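Local coordinates for membrane protein (Acinetobacter baumannii AB307-0294, PDB 5DL5) that forms an outer-membrane beta-barrel of the OprD porin family that probably admits small solutes, including antibiotics, at residues L132-S137 with S240-K245. Sequence-based numbering, arbitrary orientation.
Sequences LPVLAS and SGYHTK
Tyr242 reaches from the barrel wall to the backbone of an inward-folded loop, where its hydroxyl donates a hydrogen bond to the carbonyl oxygen of Pro133 (OH to O, 2.7 Å). Pro133 and Val134 are the central residues of a type I beta turn running from Leu132 to Leu135, which is closed by a bond from Leu135 N to Leu132 O (3.0 Å). The Pro133 carbonyl, which is not used in closing the turn, faces Tyr242. The CB of Tyr242 points toward the turn, and its CG stands beside the backbone N (chi1 -61°), anti to the carbonyl carbon, which sends the ring out to meet the Pro133 oxygen at its edge, in the plane of the ring. The bond is short but not aligned with a lone pair: the C=O...OH angle is 132°, and the hydroxyl sits 35° above the carbonyl plane. The same oxygen lies 3.3 Å from Tyr242 CE2, and the CE2-CZ side of the ring edge faces it.

Between the two segments, beyond this bond, the packing is loose. Val134 CG1 comes to 4.3 Å from Tyr242 CE2, an apolar touch at the same ring edge, and Pro133 CB stands 4.1 Å from Tyr242 OH. Next along the strand, His243 is exposed and takes no part. Inside the barrel, Tyr304 stacks on the Tyr242 ring, and Tyr220 meets it at an intermediate tilt while also touching Pro133 and Val134. Tyr242 OH links two backbone groups, donating to the Pro133 carbonyl and accepting from the Tyr317 amide, which ties two inward loops to the barrel wall through one buried phenol, consistent with a folded-in constriction of an OprD-type channel.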
ATOM      1  N   LEU A 132      -1.332  -2.152  -8.479  1.00 33.57           N
ATOM      2  CA  LEU A 132      -2.741  -2.405  -8.843  1.00 33.24           C
ATOM      3  C   LEU A 132      -3.500  -2.251  -7.533  1.00 29.64           C
ATOM      4  O   LEU A 132      -3.020  -2.734  -6.537  1.00 28.73           O
ATOM      5  CB  LEU A 132      -2.852  -3.799  -9.391  1.00 36.27           C
ATOM      6  CG  LEU A 132      -1.904  -4.004 -10.589  1.00 39.61           C
ATOM      7  CD1 LEU A 132      -2.057  -5.375 -11.121  1.00 47.70           C
ATOM      8  CD2 LEU A 132      -2.226  -3.033 -11.719  1.00 42.95           C
ATOM      9  N   PRO A 133      -4.655  -1.607  -7.525  1.00 30.16           N
ATOM     10  CA  PRO A 133      -5.369  -1.495  -6.288  1.00 30.48           C
ATOM     11  C   PRO A 133      -5.695  -2.851  -5.570  1.00 29.86           C
ATOM     12  O   PRO A 133      -5.914  -2.892  -4.313  1.00 27.64           O
ATOM     13  CB  PRO A 133      -6.662  -0.792  -6.692  1.00 31.69           C
ATOM     14  CG  PRO A 133      -6.352   0.031  -7.906  1.00 34.06           C
ATOM     15  CD  PRO A 133      -5.338  -0.845  -8.620  1.00 30.91           C
ATOM     16  N   VAL A 134      -5.897  -3.869  -6.412  1.00 30.81           N
ATOM     17  CA  VAL A 134      -6.212  -5.243  -5.890  1.00 32.27           C
ATOM     18  C   VAL A 134      -4.991  -6.065  -5.531  1.00 31.57           C
ATOM     19  O   VAL A 134      -5.155  -7.085  -4.810  1.00 35.01           O
ATOM     20  CB  VAL A 134      -7.111  -6.104  -6.853  1.00 30.28           C
ATOM     21  CG1 VAL A 134      -8.483  -5.484  -6.965  1.00 32.41           C
ATOM     22  CG2 VAL A 134      -6.427  -6.286  -8.179  1.00 29.97           C
ATOM     23  N   LEU A 135      -3.791  -5.604  -5.892  1.00 29.06           N
ATOM     24  CA  LEU A 135      -2.560  -6.338  -5.603  1.00 30.72           C
ATOM     25  C   LEU A 135      -1.380  -5.402  -5.572  1.00 30.01           C
ATOM     26  O   LEU A 135      -0.758  -5.224  -6.583  1.00 31.85           O
ATOM     27  CB  LEU A 135      -2.295  -7.391  -6.705  1.00 31.60           C
ATOM     28  CG  LEU A 135      -1.211  -8.428  -6.376  1.00 31.37           C
ATOM     29  CD1 LEU A 135      -1.763  -9.360  -5.331  1.00 35.28           C
ATOM     30  CD2 LEU A 135      -0.835  -9.258  -7.580  1.00 29.63           C
ATOM     31  N   ALA A 136      -1.205  -4.691  -4.458  1.00 30.06           N
ATOM     32  CA  ALA A 136      -0.316  -3.560  -4.406  1.00 28.08           C
ATOM     33  C   ALA A 136       0.870  -3.897  -3.422  1.00 31.00           C
ATOM     34  O   ALA A 136       0.648  -4.317  -2.236  1.00 29.86           O
ATOM     35  CB  ALA A 136      -1.070  -2.312  -3.937  1.00 28.90           C
ATOM     36  N   SER A 137       2.061  -3.672  -3.930  1.00 27.53           N
ATOM     37  CA  SER A 137       3.275  -3.760  -3.130  1.00 29.62           C
ATOM     38  C   SER A 137       3.320  -2.754  -2.032  1.00 27.85           C
ATOM     39  O   SER A 137       3.127  -1.533  -2.224  1.00 27.92           O
ATOM     40  CB  SER A 137       4.497  -3.565  -4.038  1.00 29.10           C
ATOM     41  OG  SER A 137       4.654  -4.732  -4.797  1.00 30.40           O
ATOM     42  N   SER A 240     -14.846   4.843  -3.780  1.00 32.51           N
ATOM     43  CA  SER A 240     -13.968   3.718  -3.922  1.00 32.58           C
ATOM     44  C   SER A 240     -14.627   2.509  -3.232  1.00 34.73           C
ATOM     45  O   SER A 240     -15.332   2.664  -2.214  1.00 34.37           O
ATOM     46  CB  SER A 240     -12.607   3.965  -3.247  1.00 31.52           C
ATOM     47  OG  SER A 240     -11.928   4.959  -4.004  1.00 33.35           O
ATOM     48  N   GLY A 241     -14.343   1.302  -3.716  1.00 33.39           N
ATOM     49  CA  GLY A 241     -14.702   0.106  -2.959  1.00 34.11           C
ATOM     50  C   GLY A 241     -14.116  -1.257  -3.388  1.00 33.07           C
ATOM     51  O   GLY A 241     -13.597  -1.370  -4.478  1.00 29.46           O
ATOM     52  N   TYR A 242     -14.046  -2.180  -2.423  1.00 29.93           N
ATOM     53  CA  TYR A 242     -13.679  -3.563  -2.756  1.00 31.79           C
ATOM     54  C   TYR A 242     -14.803  -4.545  -2.392  1.00 30.20           C
ATOM     55  O   TYR A 242     -15.494  -4.441  -1.338  1.00 28.21           O
ATOM     56  CB  TYR A 242     -12.460  -4.041  -2.002  1.00 30.38           C
ATOM     57  CG  TYR A 242     -11.182  -3.307  -2.228  1.00 30.10           C
ATOM     58  CD1 TYR A 242     -10.841  -2.236  -1.422  1.00 28.37           C
ATOM     59  CD2 TYR A 242     -10.243  -3.793  -3.162  1.00 28.17           C
ATOM     60  CE1 TYR A 242      -9.586  -1.615  -1.564  1.00 29.86           C
ATOM     61  CE2 TYR A 242      -9.053  -3.138  -3.403  1.00 29.13           C
ATOM     62  CZ  TYR A 242      -8.717  -2.046  -2.563  1.00 30.33           C
ATOM     63  OH  TYR A 242      -7.535  -1.468  -2.756  1.00 29.47           O
ATOM     64  N   HIS A 243     -14.901  -5.527  -3.248  1.00 31.21           N
ATOM     65  CA  HIS A 243     -15.625  -6.755  -2.948  1.00 32.86           C
ATOM     66  C   HIS A 243     -14.650  -7.965  -2.882  1.00 31.63           C
ATOM     67  O   HIS A 243     -13.971  -8.260  -3.878  1.00 33.22           O
ATOM     68  CB  HIS A 243     -16.688  -6.938  -4.004  1.00 35.73           C
ATOM     69  CG  HIS A 243     -17.372  -8.256  -3.936  1.00 42.42           C
ATOM     70  ND1 HIS A 243     -18.358  -8.519  -3.020  1.00 45.80           N
ATOM     71  CD2 HIS A 243     -17.138  -9.425  -4.586  1.00 47.47           C
ATOM     72  CE1 HIS A 243     -18.795  -9.763  -3.179  1.00 48.40           C
ATOM     73  NE2 HIS A 243     -18.052 -10.340  -4.109  1.00 53.24           N
ATOM     74  N   THR A 244     -14.645  -8.684  -1.767  1.00 31.17           N
ATOM     75  CA  THR A 244     -13.734  -9.811  -1.593  1.00 31.64           C
ATOM     76  C   THR A 244     -14.455 -11.044  -1.154  1.00 33.96           C
ATOM     77  O   THR A 244     -15.214 -11.066  -0.188  1.00 33.40           O
ATOM     78  CB  THR A 244     -12.666  -9.493  -0.519  1.00 31.45           C
ATOM     79  OG1 THR A 244     -12.028  -8.290  -0.845  1.00 28.95           O
ATOM     80  CG2 THR A 244     -11.558 -10.671  -0.413  1.00 31.17           C
ATOM     81  N   LYS A 245     -14.222 -12.124  -1.852  1.00 34.14           N
ATOM     82  CA  LYS A 245     -14.676 -13.426  -1.450  1.00 37.65           C
ATOM     83  C   LYS A 245     -13.450 -14.246  -1.090  1.00 35.51           C
ATOM     84  O   LYS A 245     -12.550 -14.515  -1.938  1.00 30.31           O
ATOM     85  CB  LYS A 245     -15.466 -14.141  -2.561  1.00 42.27           C
ATOM     86  CG  LYS A 245     -16.132 -15.380  -2.005  1.00 52.08           C
ATOM     87  CD  LYS A 245     -17.050 -16.047  -3.018  1.00 60.26           C
ATOM     88  CE  LYS A 245     -16.195 -16.569  -4.185  1.00 62.34           C
ATOM     89  NZ  LYS A 245     -16.694 -17.842  -4.782  1.00 76.08           N
TER